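Gram-negative insecticidal protein (Chromobacterium piscinae, PDB 6FBM) is an insecticidal toxin of the MACPF and beta-tripod families, and probably acts by forming pores in the membranes of target insect cells. Local coordinates at residues 322-327 with 371-376; 343-348 with 355-360; 316-321 with 511-516; 415-420 with 435-440. All coordinates share one frame; numbering follows the deposited sequence.

Contact 1 of 4, residues 322-327 with 371-376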
loop_
_atom_site.group_PDB
_atom_site.type_symbol
_atom_site.label_atom_id
_atom_site.label_comp_id
_atom_site.label_asym_id
_atom_site.label_seq_id
_atom_site.Cartn_x
_atom_site.Cartn_y
_atom_site.Cartn_z
ATOM N N ALA A 322 15.614 -58.328 36.660
ATOM C CA ALA A 322 15.118 -59.438 37.485
ATOM C C ALA A 322 16.148 -59.962 38.482
ATOM O O ALA A 322 15.767 -60.668 39.420
ATOM C CB ALA A 322 14.610 -60.589 36.609
ATOM N N ARG A 323 17.437 -59.630 38.301
ATOM C CA ARG A 323 18.502 -60.126 39.173
ATOM C C ARG A 323 19.359 -58.963 39.706
ATOM O O ARG A 323 20.574 -58.909 39.470
ATOM C CB ARG A 323 19.406 -61.144 38.442
ATOM C CG ARG A 323 18.750 -62.373 37.777
ATOM C CD ARG A 323 19.803 -63.024 36.891
ATOM N NE ARG A 323 19.351 -64.229 36.178
ATOM C CZ ARG A 323 18.575 -64.259 35.085
ATOM N NH1 ARG A 323 18.097 -63.147 34.524
ATOM N NH2 ARG A 323 18.267 -65.444 34.531
ATOM N N PRO A 324 18.738 -58.018 40.453
ATOM C CA PRO A 324 19.549 -56.986 41.065
ATOM C C PRO A 324 20.290 -57.515 42.303
ATOM O O PRO A 324 19.964 -58.615 42.801
ATOM C CB PRO A 324 18.510 -55.943 41.470
ATOM C CG PRO A 324 17.318 -56.753 41.831
ATOM C CD PRO A 324 17.324 -57.904 40.869
ATOM N N PRO A 325 21.256 -56.736 42.811
ATOM C CA PRO A 325 21.891 -57.145 44.050
ATOM C C PRO A 325 20.898 -57.170 45.214
ATOM O O PRO A 325 20.166 -56.210 45.388
ATOM C CB PRO A 325 22.979 -56.083 44.282
ATOM C CG PRO A 325 23.191 -55.444 42.956
ATOM C CD PRO A 325 21.853 -55.517 42.254
ATOM N N MET A 326 20.880 -58.251 45.985
ATOM C CA MET A 326 20.005 -58.361 47.140
ATOM C C MET A 326 20.815 -58.144 48.405
ATOM O O MET A 326 21.868 -58.740 48.587
ATOM C CB MET A 326 19.329 -59.730 47.157
ATOM C CG MET A 326 18.534 -60.027 45.912
ATOM S SD MET A 326 17.154 -58.915 45.598
ATOM C CE MET A 326 16.159 -59.147 47.055
ATOM N N VAL A 327 20.337 -57.229 49.239
ATOM C CA VAL A 327 21.012 -56.839 50.465
ATOM C C VAL A 327 20.064 -57.208 51.598
ATOM O O VAL A 327 18.848 -57.084 51.477
ATOM C CB VAL A 327 21.343 -55.333 50.460
ATOM C CG1 VAL A 327 21.949 -54.894 51.788
ATOM C CG2 VAL A 327 22.249 -54.996 49.275
ATOM N N ALA A 371 14.343 -60.218 44.071
ATOM C CA ALA A 371 13.168 -59.388 43.900
ATOM C C ALA A 371 13.461 -58.453 42.747
ATOM O O ALA A 371 14.424 -57.715 42.789
ATOM C CB ALA A 371 12.878 -58.583 45.154
ATOM N N PRO A 372 12.608 -58.462 41.712
ATOM C CA PRO A 372 12.879 -57.583 40.598
ATOM C C PRO A 372 12.707 -56.082 40.951
ATOM O O PRO A 372 12.002 -55.713 41.907
ATOM C CB PRO A 372 11.865 -58.034 39.563
ATOM C CG PRO A 372 10.729 -58.577 40.331
ATOM C CD PRO A 372 11.283 -59.126 41.601
ATOM N N ILE A 373 13.398 -55.256 40.184
ATOM C CA ILE A 373 13.248 -53.813 40.216
ATOM C C ILE A 373 12.850 -53.331 38.833
ATOM O O ILE A 373 13.138 -53.977 37.838
ATOM C CB ILE A 373 14.510 -53.090 40.759
ATOM C CG1 ILE A 373 15.764 -53.421 39.945
ATOM C CG2 ILE A 373 14.700 -53.474 42.216
ATOM C CD1 ILE A 373 17.025 -52.757 40.448
ATOM N N PHE A 374 12.104 -52.238 38.798
ATOM C CA PHE A 374 11.460 -51.764 37.576
ATOM C C PHE A 374 11.743 -50.291 37.378
ATOM O O PHE A 374 11.858 -49.539 38.337
ATOM C CB PHE A 374 9.966 -51.996 37.641
ATOM C CG PHE A 374 9.586 -53.434 37.792
ATOM C CD1 PHE A 374 9.421 -54.231 36.680
ATOM C CD2 PHE A 374 9.372 -53.981 39.024
ATOM C CE1 PHE A 374 9.052 -55.562 36.808
ATOM C CE2 PHE A 374 9.000 -55.317 39.161
ATOM C CZ PHE A 374 8.822 -56.109 38.046
ATOM N N LYS A 375 11.892 -49.903 36.122
ATOM C CA LYS A 375 12.163 -48.531 35.757
ATOM C C LYS A 375 11.069 -48.016 34.824
ATOM O O LYS A 375 10.678 -48.693 33.880
ATOM C CB LYS A 375 13.527 -48.427 35.086
ATOM C CG LYS A 375 13.809 -47.049 34.519
ATOM C CD LYS A 375 15.275 -46.887 34.132
ATOM C CE LYS A 375 15.524 -45.527 33.494
ATOM N NZ LYS A 375 16.942 -45.118 33.685
ATOM N N ASP A 376 10.599 -46.806 35.106
ATOM C CA ASP A 376 9.633 -46.122 34.276
ATOM C C ASP A 376 10.368 -45.519 33.070
ATOM O O ASP A 376 10.735 -44.355 33.076
ATOM C CB ASP A 376 8.915 -45.054 35.118
ATOM C CG ASP A 376 7.632 -44.539 34.461
ATOM O OD1 ASP A 376 7.426 -44.775 33.244
ATOM O OD2 ASP A 376 6.821 -43.913 35.183
#

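Contact 2 of 4, residues 343-348 with 355-360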
loop_
_atom_site.group_PDB
_atom_site.type_symbol
_atom_site.label_atom_id
_atom_site.label_comp_id
_atom_site.label_asym_id
_atom_site.label_seq_id
_atom_site.Cartn_x
_atom_site.Cartn_y
_atom_site.Cartn_z
ATOM N N VAL A 343 14.618 -61.221 55.292
ATOM C CA VAL A 343 14.133 -60.446 54.180
ATOM C C VAL A 343 15.267 -59.688 53.559
ATOM O O VAL A 343 16.264 -59.371 54.204
ATOM C CB VAL A 343 13.009 -59.475 54.570
ATOM C CG1 VAL A 343 11.758 -60.252 54.968
ATOM C CG2 VAL A 343 13.450 -58.510 55.678
ATOM N N PHE A 344 15.113 -59.416 52.276
ATOM C CA PHE A 344 16.162 -58.812 51.487
ATOM C C PHE A 344 15.552 -57.748 50.577
ATOM O O PHE A 344 14.529 -57.995 49.941
ATOM C CB PHE A 344 16.914 -59.890 50.665
ATOM C CG PHE A 344 17.669 -60.887 51.499
ATOM C CD1 PHE A 344 17.003 -61.913 52.182
ATOM C CD2 PHE A 344 19.041 -60.825 51.589
ATOM C CE1 PHE A 344 17.688 -62.818 52.952
ATOM C CE2 PHE A 344 19.753 -61.750 52.350
ATOM C CZ PHE A 344 19.074 -62.751 53.038
ATOM N N ASN A 345 16.184 -56.577 50.552
ATOM C CA ASN A 345 15.893 -55.530 49.599
ATOM C C ASN A 345 16.808 -55.637 48.387
ATOM O O ASN A 345 17.978 -55.954 48.534
ATOM C CB ASN A 345 16.126 -54.157 50.216
ATOM C CG ASN A 345 15.186 -53.855 51.332
ATOM O OD1 ASN A 345 14.146 -54.474 51.465
ATOM N ND2 ASN A 345 15.557 -52.906 52.146
ATOM N N PRO A 346 16.272 -55.338 47.193
ATOM C CA PRO A 346 17.116 -55.191 46.028
ATOM C C PRO A 346 17.732 -53.807 46.017
ATOM O O PRO A 346 17.086 -52.847 46.423
ATOM C CB PRO A 346 16.139 -55.334 44.868
ATOM C CG PRO A 346 14.855 -54.805 45.401
ATOM C CD PRO A 346 14.857 -55.062 46.882
ATOM N N SER A 347 18.983 -53.715 45.597
ATOM C CA SER A 347 19.640 -52.425 45.482
ATOM C C SER A 347 19.148 -51.776 44.238
ATOM O O SER A 347 19.036 -52.430 43.207
ATOM C CB SER A 347 21.170 -52.549 45.471
ATOM O OG SER A 347 21.646 -52.880 46.760
ATOM N N THR A 348 18.870 -50.482 44.347
ATOM C CA THR A 348 18.303 -49.700 43.263
ATOM C C THR A 348 19.197 -48.545 42.865
ATOM O O THR A 348 19.875 -47.953 43.713
ATOM C CB THR A 348 16.903 -49.138 43.656
ATOM O OG1 THR A 348 16.972 -48.428 44.892
ATOM C CG2 THR A 348 15.892 -50.258 43.781
ATOM N N VAL A 355 9.794 -52.738 44.337
ATOM C CA VAL A 355 8.353 -52.971 44.523
ATOM C C VAL A 355 7.997 -53.897 45.694
ATOM O O VAL A 355 6.818 -53.995 46.071
ATOM C CB VAL A 355 7.713 -53.505 43.244
ATOM C CG1 VAL A 355 7.815 -52.442 42.166
ATOM C CG2 VAL A 355 8.350 -54.808 42.791
ATOM N N GLY A 356 9.006 -54.559 46.281
ATOM C CA GLY A 356 8.779 -55.509 47.364
ATOM C C GLY A 356 10.057 -56.100 47.887
ATOM O O GLY A 356 11.105 -55.964 47.254
ATOM N N GLN A 357 9.964 -56.724 49.062
ATOM C CA GLN A 357 11.068 -57.499 49.648
ATOM C C GLN A 357 11.042 -58.912 49.156
ATOM O O GLN A 357 9.976 -59.451 48.857
ATOM C CB GLN A 357 10.987 -57.546 51.178
ATOM C CG GLN A 357 11.858 -56.504 51.810
ATOM C CD GLN A 357 11.699 -56.424 53.286
ATOM O OE1 GLN A 357 10.835 -57.070 53.879
ATOM N NE2 GLN A 357 12.530 -55.613 53.903
ATOM N N PHE A 358 12.223 -59.510 49.107
ATOM C CA PHE A 358 12.311 -60.956 48.988
ATOM C C PHE A 358 12.299 -61.570 50.392
ATOM O O PHE A 358 13.018 -61.078 51.277
ATOM C CB PHE A 358 13.566 -61.396 48.229
ATOM C CG PHE A 358 13.548 -62.832 47.894
ATOM C CD1 PHE A 358 12.879 -63.272 46.759
ATOM C CD2 PHE A 358 14.099 -63.772 48.748
ATOM C CE1 PHE A 358 12.791 -64.629 46.456
ATOM C CE2 PHE A 358 14.026 -65.136 48.450
ATOM C CZ PHE A 358 13.378 -65.550 47.303
ATOM N N GLY A 359 11.499 -62.619 50.584
ATOM C CA GLY A 359 11.392 -63.284 51.888
ATOM C C GLY A 359 11.857 -64.729 51.898
ATOM O O GLY A 359 11.666 -65.441 50.917
ATOM N N GLN A 360 12.433 -65.164 53.018
ATOM C CA GLN A 360 12.982 -66.516 53.192
ATOM C C GLN A 360 12.621 -67.098 54.541
ATOM O O GLN A 360 12.703 -66.398 55.557
ATOM C CB GLN A 360 14.486 -66.442 53.250
ATOM C CG GLN A 360 15.164 -66.680 51.947
ATOM C CD GLN A 360 16.388 -65.841 51.817
ATOM O OE1 GLN A 360 16.390 -64.870 51.072
ATOM N NE2 GLN A 360 17.444 -66.220 52.522
#

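Contact 3 of 4, residues 316-321 with 511-516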
loop_
_atom_site.group_PDB
_atom_site.type_symbol
_atom_site.label_atom_id
_atom_site.label_comp_id
_atom_site.label_asym_id
_atom_site.label_seq_id
_atom_site.Cartn_x
_atom_site.Cartn_y
_atom_site.Cartn_z
ATOM N N LYS A 316 4.895 -52.489 26.583
ATOM C CA LYS A 316 5.927 -52.869 27.514
ATOM C C LYS A 316 6.588 -51.594 28.027
ATOM O O LYS A 316 7.544 -51.089 27.426
ATOM C CB LYS A 316 6.958 -53.785 26.834
ATOM C CG LYS A 316 6.407 -55.038 26.142
ATOM C CD LYS A 316 6.368 -56.206 27.079
ATOM C CE LYS A 316 5.529 -57.385 26.586
ATOM N NZ LYS A 316 6.347 -58.361 25.805
ATOM N N VAL A 317 6.082 -51.071 29.145
ATOM C CA VAL A 317 6.535 -49.760 29.653
ATOM C C VAL A 317 7.344 -49.780 30.918
ATOM O O VAL A 317 7.848 -48.733 31.346
ATOM C CB VAL A 317 5.349 -48.800 29.844
ATOM C CG1 VAL A 317 4.738 -48.478 28.494
ATOM C CG2 VAL A 317 4.292 -49.366 30.820
ATOM N N LEU A 318 7.496 -50.961 31.516
ATOM C CA LEU A 318 8.359 -51.133 32.666
ATOM C C LEU A 318 9.564 -51.919 32.237
ATOM O O LEU A 318 9.455 -53.024 31.735
ATOM C CB LEU A 318 7.610 -51.832 33.788
ATOM C CG LEU A 318 6.489 -51.027 34.440
ATOM C CD1 LEU A 318 5.729 -51.858 35.474
ATOM C CD2 LEU A 318 7.027 -49.759 35.091
ATOM N N LEU A 319 10.721 -51.323 32.457
ATOM C CA LEU A 319 11.987 -51.960 32.209
ATOM C C LEU A 319 12.357 -52.696 33.480
ATOM O O LEU A 319 12.583 -52.075 34.520
ATOM C CB LEU A 319 13.004 -50.879 31.877
ATOM C CG LEU A 319 14.416 -51.250 31.442
ATOM C CD1 LEU A 319 14.427 -52.153 30.231
ATOM C CD2 LEU A 319 15.193 -49.970 31.201
ATOM N N MET A 320 12.422 -54.024 33.385
ATOM C CA MET A 320 12.757 -54.888 34.524
ATOM C C MET A 320 14.239 -55.295 34.558
ATOM O O MET A 320 14.868 -55.609 33.538
ATOM C CB MET A 320 11.916 -56.152 34.476
ATOM C CG MET A 320 11.974 -56.970 35.734
ATOM S SD MET A 320 10.744 -58.291 35.733
ATOM C CE MET A 320 11.323 -59.332 34.382
ATOM N N ASP A 321 14.775 -55.310 35.766
ATOM C CA ASP A 321 16.012 -55.988 36.078
ATOM C C ASP A 321 15.630 -57.064 37.105
ATOM O O ASP A 321 15.319 -56.742 38.252
ATOM C CB ASP A 321 17.020 -54.975 36.618
ATOM C CG ASP A 321 18.304 -55.619 37.087
ATOM O OD1 ASP A 321 18.382 -56.862 37.083
ATOM O OD2 ASP A 321 19.205 -54.891 37.513
ATOM N N SER A 511 2.554 -58.556 30.245
ATOM C CA SER A 511 2.427 -57.669 29.086
ATOM C C SER A 511 2.997 -56.259 29.285
ATOM O O SER A 511 3.299 -55.594 28.299
ATOM C CB SER A 511 0.971 -57.597 28.592
ATOM O OG SER A 511 0.079 -57.240 29.622
ATOM N N ALA A 512 3.164 -55.822 30.542
ATOM C CA ALA A 512 3.671 -54.470 30.869
ATOM C C ALA A 512 5.175 -54.422 31.089
ATOM O O ALA A 512 5.760 -53.336 31.262
ATOM C CB ALA A 512 2.945 -53.926 32.092
ATOM N N ILE A 513 5.810 -55.595 31.034
ATOM C CA ILE A 513 7.164 -55.777 31.538
ATOM C C ILE A 513 8.119 -56.303 30.469
ATOM O O ILE A 513 7.746 -57.131 29.633
ATOM C CB ILE A 513 7.070 -56.732 32.738
ATOM C CG1 ILE A 513 7.017 -55.899 33.998
ATOM C CG2 ILE A 513 8.205 -57.768 32.810
ATOM C CD1 ILE A 513 6.464 -56.689 35.167
ATOM N N ALA A 514 9.359 -55.838 30.524
ATOM C CA ALA A 514 10.384 -56.387 29.652
ATOM C C ALA A 514 11.746 -56.176 30.252
ATOM O O ALA A 514 11.973 -55.160 30.923
ATOM C CB ALA A 514 10.328 -55.767 28.270
ATOM N N SER A 515 12.632 -57.143 30.002
ATOM C CA SER A 515 14.035 -57.033 30.385
ATOM C C SER A 515 14.754 -56.070 29.448
ATOM O O SER A 515 14.212 -55.726 28.405
ATOM C CB SER A 515 14.722 -58.394 30.335
ATOM O OG SER A 515 14.701 -58.905 29.007
ATOM N N MET A 516 15.971 -55.678 29.812
ATOM C CA MET A 516 16.805 -54.828 28.973
ATOM C C MET A 516 16.799 -55.281 27.519
ATOM O O MET A 516 16.491 -54.501 26.629
ATOM C CB MET A 516 18.241 -54.754 29.494
ATOM C CG MET A 516 19.085 -53.664 28.819
ATOM S SD MET A 516 18.487 -51.929 29.021
ATOM C CE MET A 516 19.226 -51.036 27.631
#

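Contact 4 of 4, residues 415-420 with 435-440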
loop_
_atom_site.group_PDB
_atom_site.type_symbol
_atom_site.label_atom_id
_atom_site.label_comp_id
_atom_site.label_asym_id
_atom_site.label_seq_id
_atom_site.Cartn_x
_atom_site.Cartn_y
_atom_site.Cartn_z
ATOM N N TYR A 415 -2.976 -46.599 42.107
ATOM C CA TYR A 415 -1.803 -47.478 42.086
ATOM C C TYR A 415 -1.939 -48.669 43.057
ATOM O O TYR A 415 -2.874 -48.745 43.836
ATOM C CB TYR A 415 -0.558 -46.670 42.389
ATOM C CG TYR A 415 -0.286 -45.582 41.406
ATOM C CD1 TYR A 415 -1.065 -44.422 41.382
ATOM C CD2 TYR A 415 0.774 -45.685 40.481
ATOM C CE1 TYR A 415 -0.814 -43.413 40.465
ATOM C CE2 TYR A 415 1.032 -44.668 39.560
ATOM C CZ TYR A 415 0.237 -43.546 39.557
ATOM O OH TYR A 415 0.503 -42.565 38.667
ATOM N N ARG A 416 -1.003 -49.606 42.965
ATOM C CA ARG A 416 -1.017 -50.820 43.780
ATOM C C ARG A 416 0.384 -51.165 44.222
ATOM O O ARG A 416 1.337 -50.924 43.494
ATOM C CB ARG A 416 -1.501 -52.009 42.944
ATOM C CG ARG A 416 -2.867 -51.858 42.328
ATOM C CD ARG A 416 -3.947 -52.070 43.367
ATOM N NE ARG A 416 -5.233 -51.951 42.704
ATOM C CZ ARG A 416 -5.857 -50.817 42.405
ATOM N NH1 ARG A 416 -5.360 -49.649 42.758
ATOM N NH2 ARG A 416 -7.003 -50.880 41.745
ATOM N N ALA A 417 0.499 -51.758 45.405
ATOM C CA ALA A 417 1.777 -52.283 45.880
ATOM C C ALA A 417 1.895 -53.759 45.493
ATOM O O ALA A 417 0.903 -54.473 45.411
ATOM C CB ALA A 417 1.894 -52.102 47.378
ATOM N N LEU A 418 3.120 -54.186 45.204
ATOM C CA LEU A 418 3.387 -55.547 44.751
ATOM C C LEU A 418 3.941 -56.463 45.840
ATOM O O LEU A 418 3.878 -57.688 45.706
ATOM C CB LEU A 418 4.345 -55.528 43.579
ATOM C CG LEU A 418 3.961 -54.628 42.397
ATOM C CD1 LEU A 418 4.859 -54.936 41.199
ATOM C CD2 LEU A 418 2.486 -54.805 42.008
ATOM N N GLY A 419 4.444 -55.876 46.931
ATOM C CA GLY A 419 4.942 -56.653 48.041
ATOM C C GLY A 419 5.077 -55.879 49.323
ATOM O O GLY A 419 5.339 -54.685 49.305
ATOM N N ASP A 420 4.929 -56.587 50.443
ATOM C CA ASP A 420 5.105 -55.978 51.752
ATOM C C ASP A 420 6.562 -55.958 52.152
ATOM O O ASP A 420 7.398 -56.565 51.514
ATOM C CB ASP A 420 4.252 -56.697 52.794
ATOM C CG ASP A 420 2.767 -56.521 52.555
ATOM O OD1 ASP A 420 2.359 -55.529 51.931
ATOM O OD2 ASP A 420 1.994 -57.385 52.993
ATOM N N PRO A 435 13.469 -44.997 50.045
ATOM C CA PRO A 435 13.191 -43.899 49.112
ATOM C C PRO A 435 12.833 -44.356 47.703
ATOM O O PRO A 435 12.102 -43.665 47.029
ATOM C CB PRO A 435 14.508 -43.074 49.092
ATOM C CG PRO A 435 15.289 -43.530 50.279
ATOM C CD PRO A 435 14.862 -44.950 50.543
ATOM N N ASP A 436 13.316 -45.517 47.285
ATOM C CA ASP A 436 13.115 -45.999 45.929
ATOM C C ASP A 436 12.040 -47.072 45.834
ATOM O O ASP A 436 11.919 -47.741 44.813
ATOM C CB ASP A 436 14.449 -46.504 45.343
ATOM C CG ASP A 436 15.529 -45.411 45.222
ATOM O OD1 ASP A 436 15.173 -44.186 45.163
ATOM O OD2 ASP A 436 16.716 -45.796 45.143
ATOM N N TYR A 437 11.219 -47.230 46.874
ATOM C CA TYR A 437 10.013 -48.055 46.777
ATOM C C TYR A 437 8.934 -47.303 46.009
ATOM O O TYR A 437 8.686 -46.115 46.255
ATOM C CB TYR A 437 9.471 -48.441 48.154
ATOM C CG TYR A 437 8.388 -49.503 48.124
ATOM C CD1 TYR A 437 7.072 -49.165 47.888
ATOM C CD2 TYR A 437 8.695 -50.844 48.345
ATOM C CE1 TYR A 437 6.073 -50.139 47.855
ATOM C CE2 TYR A 437 7.703 -51.819 48.332
ATOM C CZ TYR A 437 6.395 -51.461 48.104
ATOM O OH TYR A 437 5.414 -52.420 48.086
ATOM N N VAL A 438 8.275 -48.027 45.100
ATOM C CA VAL A 438 7.176 -47.476 44.347
ATOM C C VAL A 438 6.035 -48.448 44.271
ATOM O O VAL A 438 6.213 -49.670 44.409
ATOM C CB VAL A 438 7.591 -47.078 42.904
ATOM C CG1 VAL A 438 8.636 -45.984 42.951
ATOM C CG2 VAL A 438 8.100 -48.284 42.113
ATOM N N CYS A 439 4.861 -47.872 44.042
ATOM C CA CYS A 439 3.688 -48.610 43.625
ATOM C C CYS A 439 3.577 -48.496 42.125
ATOM O O CYS A 439 4.195 -47.628 41.516
ATOM C CB CYS A 439 2.455 -48.029 44.302
ATOM S SG CYS A 439 2.568 -48.133 46.068
ATOM N N VAL A 440 2.763 -49.366 41.553
ATOM C CA VAL A 440 2.635 -49.513 40.124
ATOM C C VAL A 440 1.207 -49.175 39.781
ATOM O O VAL A 440 0.304 -49.518 40.539
ATOM C CB VAL A 440 2.969 -50.963 39.712
ATOM C CG1 VAL A 440 2.870 -51.135 38.185
ATOM C CG2 VAL A 440 4.383 -51.305 40.179
HETATM O O HOH W 1 5.084 -52.076 44.903
#

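Contact 1 of 4, residues 322-327 with 371-376
The five-membered ring of P324 leans on the A371 peptide with one corner and on I373 with another. Its CG sits 3.2 Å from A371 O, while CB meets I373 CD1 at 3.7 Å, the two side chains sliding past each other in opposite directions. The ring of P372 is engaged through a single corner, CB, which rests 4.1 Å from A322 CA. I373 reaches P324 because CG1 takes the crowded position between the backbone N and the carbonyl carbon (chi1 57°), with CD1 extended beyond it.

M326 adds the one polar link across the pair. The A371 N-H points almost straight at the thioether, a weak hydrogen bond with N to M326 SD at 3.5 Å and an N-H...S angle of 172°. Bends at chi2 and chi3 fold the M326 chain, and its terminal CE packs 3.8 Å from A371 CB. Sulphur and methyl thus both address the same alanine.

Residues 322-327 carry the chain out of strand 318-321, in the mixed four-stranded sheet, and into strand 326-331, the first of a separate antiparallel sheet. On the far segment, I373 opens strand 373-376, which pairs with 318-321. Strand 342-346 brings P346 against P324, M326 and I373, so the contact sits at the junction where the two sheets meet.

Contact 2 of 4, residues 343-348 with 355-360
V343 and F344 run antiparallel to G359 and F358, the short strand axes making 159° and coming within 4.8 Å. This is the outer pairing of a three-stranded antiparallel sheet in the beta-rich C-terminal part of the toxin, with 358-360 as an edge strand and 342-346 in the middle. F344 and F358 form the hydrogen-bonded pair: F344 N to F358 O and F358 N to F344 O are both 2.9 Å. Next to it, V343 and G359 form a non-hydrogen-bonded pair, where V343 CA comes 3.2 Å from F358 O in a CA-H...O contact.

Beside V343, the extended side chain of Q357 brings its amide against the branch point, with OE1 3.3 Å from V343 CB. The same amide gives a hydrogen bond from Q357 NE2 to N345 OD1 at 3.1 Å; the two amides are nearly coplanar. Q357 OE1 accepts from the backbone N of M422, so strand 421-426 fixes the other end of the group.

F344 and F358 turn to the other face of the sheet. CG of F344 is anti to its carbonyl carbon (chi1 -65°), and the side chain crosses that of Q360 at about a right angle, although ring and amide planes are only 13° apart. That amide is itself pinned: NE2 binds N362 and V366, and OE1 accepts from D368 N. The same oxygen lies in plane at the edge of the F358 ring, and 3.1 Å separates Q360 OE1 from F344 CE1.

Contact 3 of 4, residues 316-321 with 511-516
A parallel strand pair, L318 with I513 and L319 with A514, closes one side of a mixed four-stranded sheet, with 513-515 outermost and the two short axes twisted 48° apart. A512 O receives L318 N at 3.0 Å and also a weak, bent bond from V317 N. L318 O then takes A514 N at 3.1 Å, and M320 N reaches A514 O at 2.7 Å.

On the L318 face, CG of M320 is anti to the backbone N (chi1 -168°), and a bend at chi3 brings CE to 3.8 Å from I513 CG2. F374 of the neighbouring strand touches both side chains. Strand then gives way to helix: S515 is the N-cap of helix 516-524, its side chain capping a backbone N while E518 OE1 accepts from S515 N, in the manner of a capping box. L319 CD1 packs on the first turn, 3.8 Å from M516 CA.

At the more open end, the aliphatic part of K316 folds over two backbone carbonyls. Its CD is 3.0 Å from I513 O, and its CE lies 3.3 Å from S511 O.

Contact 4 of 4, residues 415-420 with 435-440
Y437 OH donates to G419 O over 2.6 Å, the close-packed end of a contact whose other flank, around R416, is partly exposed. The acceptor lies at the edge of the Y437 ring, near its plane, and the hydroxyl comes from within the carbonyl plane of G419. V355 O also lies close to this hydroxyl, which touches A417 CB as well. W389 stands edge-to-face with the ring.

Between the tyrosine and the strands, one water stitches the diverging chains: it accepts from L418 N at 2.9 Å and donates to V438 O at 2.7 Å, with a weak bond to Y437 OH. The strands themselves are a short antiparallel pair at the side of a three-stranded sheet, 415-416 being outermost and 439-441 central. R416 and V440 form its hydrogen-bonded pair, with R416 N to V440 O at 2.8 Å and V440 N to R416 O at 2.9 Å. Two apolar contacts flank it: Y415 CB against C439 CB, and L418 CD1 against V440 CG2, each 3.8 Å, the L418 and V440 side chains crossing at about a right angle.

Toward the looser side, the R416 chain bends at chi2 and leads away from V440. Its NH1 returns to its own neighbour, Y415 O, at 2.9 Å, approaching from above the carbonyl plane.

In the fold
Contacts 1, 2 and 4 are largely buried, whereas contact 3 is partly open, with S511 and M516 exposed. Contacts 1 and 3 share the mixed sheet, because strand 373-376 pairs with 318-321; contacts 1 and 2 meet in the three-stranded sheet through P325 O to S347 N and V327 N to N345 O. Contact 4 belongs to another small sheet, tied to contact 2 by T348 OG1 and D436 OD2 and brushing contact 3 where L318 meets V440. Backbone pairing carries contacts 2, 3 and 4, parallel only in contact 3 and a single bridge in contact 4; contact 1, at a sheet junction, relies on proline packing and a thioether, and contact 4 adds a bridging water.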